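Local structure of Lmo0325 protein (Listeria monocytogenes EGD-e, 4RYK) at the alpha-D-glucopyranose and beta-D-fructofuranose site and the interface of chains A and B. The protein probably binds DNA as a transcriptional regulator of the Rgg family, with an N-terminal helix-turn-helix region and a helical C-terminal domain. Sequence-based numbering; all coordinates share one arbitrary frame. Chains: chain A/B, Lmo0325 protein.

Contact 1 lies on chain A; contact 2 joins the N-terminal helix-turn-helix regions of both chains. The centres of their C-alpha atoms are about 15 Å apart. They share no residue. Contact 1 is the loop between helices 25-29 and 35-42, where a poorly ordered sugar sits. Contact 2 is made by the loop ahead of helix 50-60, the start of that helix and helix 10-20. Contact 2 could therefore help fix how the two helix-turn-helix units are set against each other. Contact 1 sits on a neighbouring loop, and the structure alone does not show a link between the sugar and the pairing of chains.

Contact 1: the alpha-D-glucopyranose and beta-D-fructofuranose site. Residues chain A 30-34. With GLC (alpha-D-glucopyranose), chain C; FRU (beta-D-fructofuranose), chain D.
The sugar lies against A:Thr30 to A:Ser34, the turn of the helix-turn-helix, between helix 25-29 and helix 35-42. The contact is mostly with backbone. The amide of A:Gly31 donates a hydrogen bond to O6, the primary hydroxyl of the hydroxymethyl arm of GLC, at 2.8 Å from N to O6. The bond is nearly straight, 166° at the hydrogen. A:Gly31 has a positive phi of 81° and bares its CA to the sugar. That CA lies 3.8 Å from ring carbon C5 of GLC. A:Thr30 comes nearest through its backbone CA, 3.6 Å from GLC O6; its methyl CG2 is more remote. The side chains of A:Ile32 and A:Ile33 are not what meets the sugar; their backbones border it.

At the other end a water bridges to FRU O2, the glycosidic oxygen that links FRU to GLC C1 as in sucrose. The amide N of A:Ser34 lies 3.1 Å from this water, with a straight geometry. The water is 2.8 Å from FRU O2. A:Ser34 OG stands between its backbone N and carbonyl carbon (chi1 66°). It makes only a weak contact with the same water. CB of A:Ser34 faces FRU O2 at 3.8 Å.

Both sugars are poorly ordered, and more than half of the GLC surface is left uncovered by protein. The sugar may come from crystallisation or cryoprotection, and the structure alone does not show a biological role. The site lies at the turn, with A:Ser34 directly ahead of helix 35-42, the likely DNA recognition helix.

Contact 2: the interface of chains A and B. Residues chain A 10, 47-50, 53; chain B 10, 47-50, 53.
The loops before helix 50-60 of the two chains run antiparallel and meet in a beta bridge, A:Thr49 opposite B:Thr49. Two backbone hydrogen bonds flank it. A:Leu50 N donates to B:Ile48 O at 3.3 Å, and B:Leu50 N donates to A:Ile48 O in the same way. Each is long but nearly straight, 167° at the hydrogen. Each donor lies in the plane of the carbonyl it meets. The bonds thus use an amide at the start of each helix 50-60.

A:Leu50 and B:Leu50 carry the side-chain contact, and the arrangement is two-fold symmetric. CG of A:Leu50 is anti to its backbone N (chi1 173°), which sends the branch across to the other chain. Its methyl CD2 reaches two rings of chain B. It sits over the centre of one face of B:Tyr10, 3.8 Å from the ring centroid. It also lies over a face of B:Phe53, offset toward the rim, with CD2 of A:Leu50 3.6 Å from CD2 of B:Phe53. Both are CH-pi contacts. The other methyl, CD1, meets CD1 of B:Leu50 at 4.1 Å, and the two leucine side chains cross obliquely, methyl to methyl.

Beside the bridge, CG2 of A:Thr49 packs on CB of B:Glu47 at 3.7 Å. This methyl is anti to its own carbonyl carbon, and OG1 takes the crowded position between backbone N and carbonyl carbon (chi1 62°). The aliphatic base of the glutamate makes the contact, not its carboxylate.

The patch hides 373 Å² over both chains and is part of a larger interface. The pairing may be that of a dimer, though the deposited assembly alone does not prove it. The patch lies between the two helix-turn-helix regions, where helices 10-20 and 50-60 of each chain receive the leucine of the other.

Contact 1: the alpha-D-glucopyranose and beta-D-fructofuranose site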
# COMPACT_ATOMS: atom_id res chain seq x y z
N THR A 30 27.95 1.39 -15.29
CA THR A 30 29.20 0.68 -15.22
C THR A 30 29.05 -0.61 -14.46
O THR A 30 28.47 -0.64 -13.38
CB THR A 30 30.31 1.49 -14.53
OG1 THR A 30 30.51 2.70 -15.24
CG2 THR A 30 31.64 0.73 -14.59
N GLY A 31 29.53 -1.68 -15.07
CA GLY A 31 29.41 -3.03 -14.54
C GLY A 31 28.05 -3.65 -14.83
O GLY A 31 27.83 -4.81 -14.52
N ILE A 32 27.13 -2.91 -15.44
CA ILE A 32 25.82 -3.53 -15.75
C ILE A 32 25.73 -3.77 -17.25
O ILE A 32 25.58 -4.89 -17.69
CB ILE A 32 24.65 -2.64 -15.25
CG1 ILE A 32 24.67 -2.52 -13.72
CG2 ILE A 32 23.30 -3.20 -15.68
CD1 ILE A 32 23.83 -1.39 -13.20
N ILE A 33 25.88 -2.70 -18.02
CA ILE A 33 25.95 -2.77 -19.46
C ILE A 33 26.96 -1.75 -19.98
O ILE A 33 27.27 -0.77 -19.30
CB ILE A 33 24.61 -2.45 -20.12
CG1 ILE A 33 24.06 -1.09 -19.60
CG2 ILE A 33 23.64 -3.58 -19.87
CD1 ILE A 33 22.83 -0.58 -20.33
N SER A 34 27.38 -1.95 -21.21
CA SER A 34 28.41 -1.15 -21.78
C SER A 34 27.90 0.21 -22.15
O SER A 34 26.69 0.47 -22.24
CB SER A 34 28.92 -1.81 -23.04
OG SER A 34 27.88 -1.80 -23.99
C1 GLC C . 29.80 -5.20 -20.15
C2 GLC C . 29.43 -6.43 -19.31
C3 GLC C . 29.44 -6.09 -17.83
C4 GLC C . 30.72 -5.30 -17.65
C5 GLC C . 30.26 -3.90 -18.10
C6 GLC C . 31.31 -2.80 -18.04
O2 GLC C . 28.14 -6.95 -19.65
O3 GLC C . 29.37 -7.24 -16.99
O4 GLC C . 31.21 -5.43 -16.31
O5 GLC C . 29.73 -3.95 -19.44
O6 GLC C . 30.56 -1.63 -17.66
O2 FRU D . 28.91 -5.12 -21.26
O HOH W 1 26.46 -4.56 -22.58

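Contact 2: the interface of chains A and B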
# COMPACT_ATOMS: atom_id res chain seq x y z
N TYR A 10 11.04 2.63 -21.57
CA TYR A 10 11.60 2.55 -20.22
C TYR A 10 12.92 3.34 -20.13
O TYR A 10 13.16 4.09 -19.19
CB TYR A 10 11.87 1.11 -19.77
CG TYR A 10 10.71 0.11 -19.94
CD1 TYR A 10 9.45 0.33 -19.37
CD2 TYR A 10 10.91 -1.07 -20.65
CE1 TYR A 10 8.42 -0.60 -19.53
CE2 TYR A 10 9.89 -1.98 -20.85
CZ TYR A 10 8.65 -1.75 -20.28
OH TYR A 10 7.68 -2.72 -20.49
N GLU A 47 15.87 -3.13 -26.05
CA GLU A 47 14.99 -3.74 -25.04
C GLU A 47 15.83 -4.26 -23.87
O GLU A 47 16.65 -5.13 -24.01
CB GLU A 47 14.21 -4.91 -25.65
CG GLU A 47 13.12 -4.52 -26.63
CD GLU A 47 11.91 -3.89 -25.97
OE1 GLU A 47 11.81 -3.83 -24.72
OE2 GLU A 47 11.03 -3.45 -26.73
N ILE A 48 15.64 -3.73 -22.69
CA ILE A 48 16.44 -4.19 -21.55
C ILE A 48 15.87 -5.54 -21.02
O ILE A 48 14.64 -5.72 -21.02
CB ILE A 48 16.48 -3.05 -20.48
CG1 ILE A 48 17.68 -3.15 -19.53
CG2 ILE A 48 15.13 -2.89 -19.75
CD1 ILE A 48 19.02 -3.33 -20.21
N THR A 49 16.73 -6.44 -20.56
CA THR A 49 16.22 -7.57 -19.76
C THR A 49 15.81 -7.10 -18.41
O THR A 49 16.36 -6.14 -17.87
CB THR A 49 17.23 -8.69 -19.55
OG1 THR A 49 18.35 -8.19 -18.85
CG2 THR A 49 17.67 -9.27 -20.90
N LEU A 50 14.86 -7.80 -17.83
CA LEU A 50 14.40 -7.49 -16.50
C LEU A 50 15.49 -7.58 -15.42
O LEU A 50 15.52 -6.73 -14.52
CB LEU A 50 13.21 -8.37 -16.12
CG LEU A 50 12.69 -8.29 -14.69
CD1 LEU A 50 12.28 -6.88 -14.29
CD2 LEU A 50 11.48 -9.22 -14.59
N PHE A 53 17.59 -4.55 -15.76
CA PHE A 53 16.78 -3.40 -15.40
C PHE A 53 16.72 -3.19 -13.89
O PHE A 53 16.88 -2.06 -13.45
CB PHE A 53 15.38 -3.51 -15.98
CG PHE A 53 14.56 -2.26 -15.85
CD1 PHE A 53 14.88 -1.11 -16.59
CD2 PHE A 53 13.44 -2.22 -15.03
CE1 PHE A 53 14.12 0.04 -16.49
CE2 PHE A 53 12.70 -1.06 -14.92
CZ PHE A 53 13.03 0.07 -15.65
N TYR B 10 13.03 -16.07 -12.89
CA TYR B 10 11.68 -15.54 -13.10
C TYR B 10 10.81 -16.59 -13.83
O TYR B 10 9.67 -16.83 -13.47
CB TYR B 10 11.67 -14.25 -13.92
CG TYR B 10 12.61 -13.13 -13.44
CD1 TYR B 10 12.57 -12.62 -12.14
CD2 TYR B 10 13.54 -12.57 -14.34
CE1 TYR B 10 13.43 -11.60 -11.74
CE2 TYR B 10 14.42 -11.59 -13.94
CZ TYR B 10 14.36 -11.09 -12.65
OH TYR B 10 15.25 -10.09 -12.33
N GLU B 47 16.81 -15.12 -20.71
CA GLU B 47 16.51 -13.85 -20.04
C GLU B 47 15.35 -13.14 -20.74
O GLU B 47 15.42 -12.78 -21.89
CB GLU B 47 17.73 -12.92 -20.06
CG GLU B 47 18.88 -13.35 -19.16
CD GLU B 47 18.60 -13.15 -17.69
OE1 GLU B 47 17.55 -12.56 -17.30
OE2 GLU B 47 19.46 -13.57 -16.90
N ILE B 48 14.24 -12.95 -20.07
CA ILE B 48 13.10 -12.30 -20.73
C ILE B 48 13.32 -10.76 -20.76
O ILE B 48 13.88 -10.20 -19.80
CB ILE B 48 11.79 -12.74 -19.98
CG1 ILE B 48 10.53 -12.60 -20.85
CG2 ILE B 48 11.67 -12.07 -18.59
CD1 ILE B 48 10.63 -13.22 -22.21
N THR B 49 12.88 -10.09 -21.82
CA THR B 49 12.78 -8.62 -21.75
C THR B 49 11.64 -8.22 -20.88
O THR B 49 10.64 -8.94 -20.77
CB THR B 49 12.57 -7.95 -23.10
OG1 THR B 49 11.35 -8.39 -23.66
CG2 THR B 49 13.74 -8.26 -24.04
N LEU B 50 11.76 -7.07 -20.28
CA LEU B 50 10.72 -6.53 -19.44
C LEU B 50 9.39 -6.31 -20.18
O LEU B 50 8.33 -6.58 -19.60
CB LEU B 50 11.17 -5.23 -18.77
CG LEU B 50 10.14 -4.45 -17.97
CD1 LEU B 50 9.49 -5.27 -16.87
CD2 LEU B 50 10.85 -3.25 -17.37
N PHE B 53 7.82 -9.64 -20.60
CA PHE B 53 7.46 -10.13 -19.28
C PHE B 53 6.13 -9.56 -18.81
O PHE B 53 5.31 -10.32 -18.31
CB PHE B 53 8.56 -9.85 -18.27
CG PHE B 53 8.36 -10.54 -16.95
CD1 PHE B 53 8.48 -11.93 -16.84
CD2 PHE B 53 8.10 -9.81 -15.80
CE1 PHE B 53 8.32 -12.57 -15.62
CE2 PHE B 53 7.92 -10.45 -14.59
CZ PHE B 53 8.03 -11.83 -14.50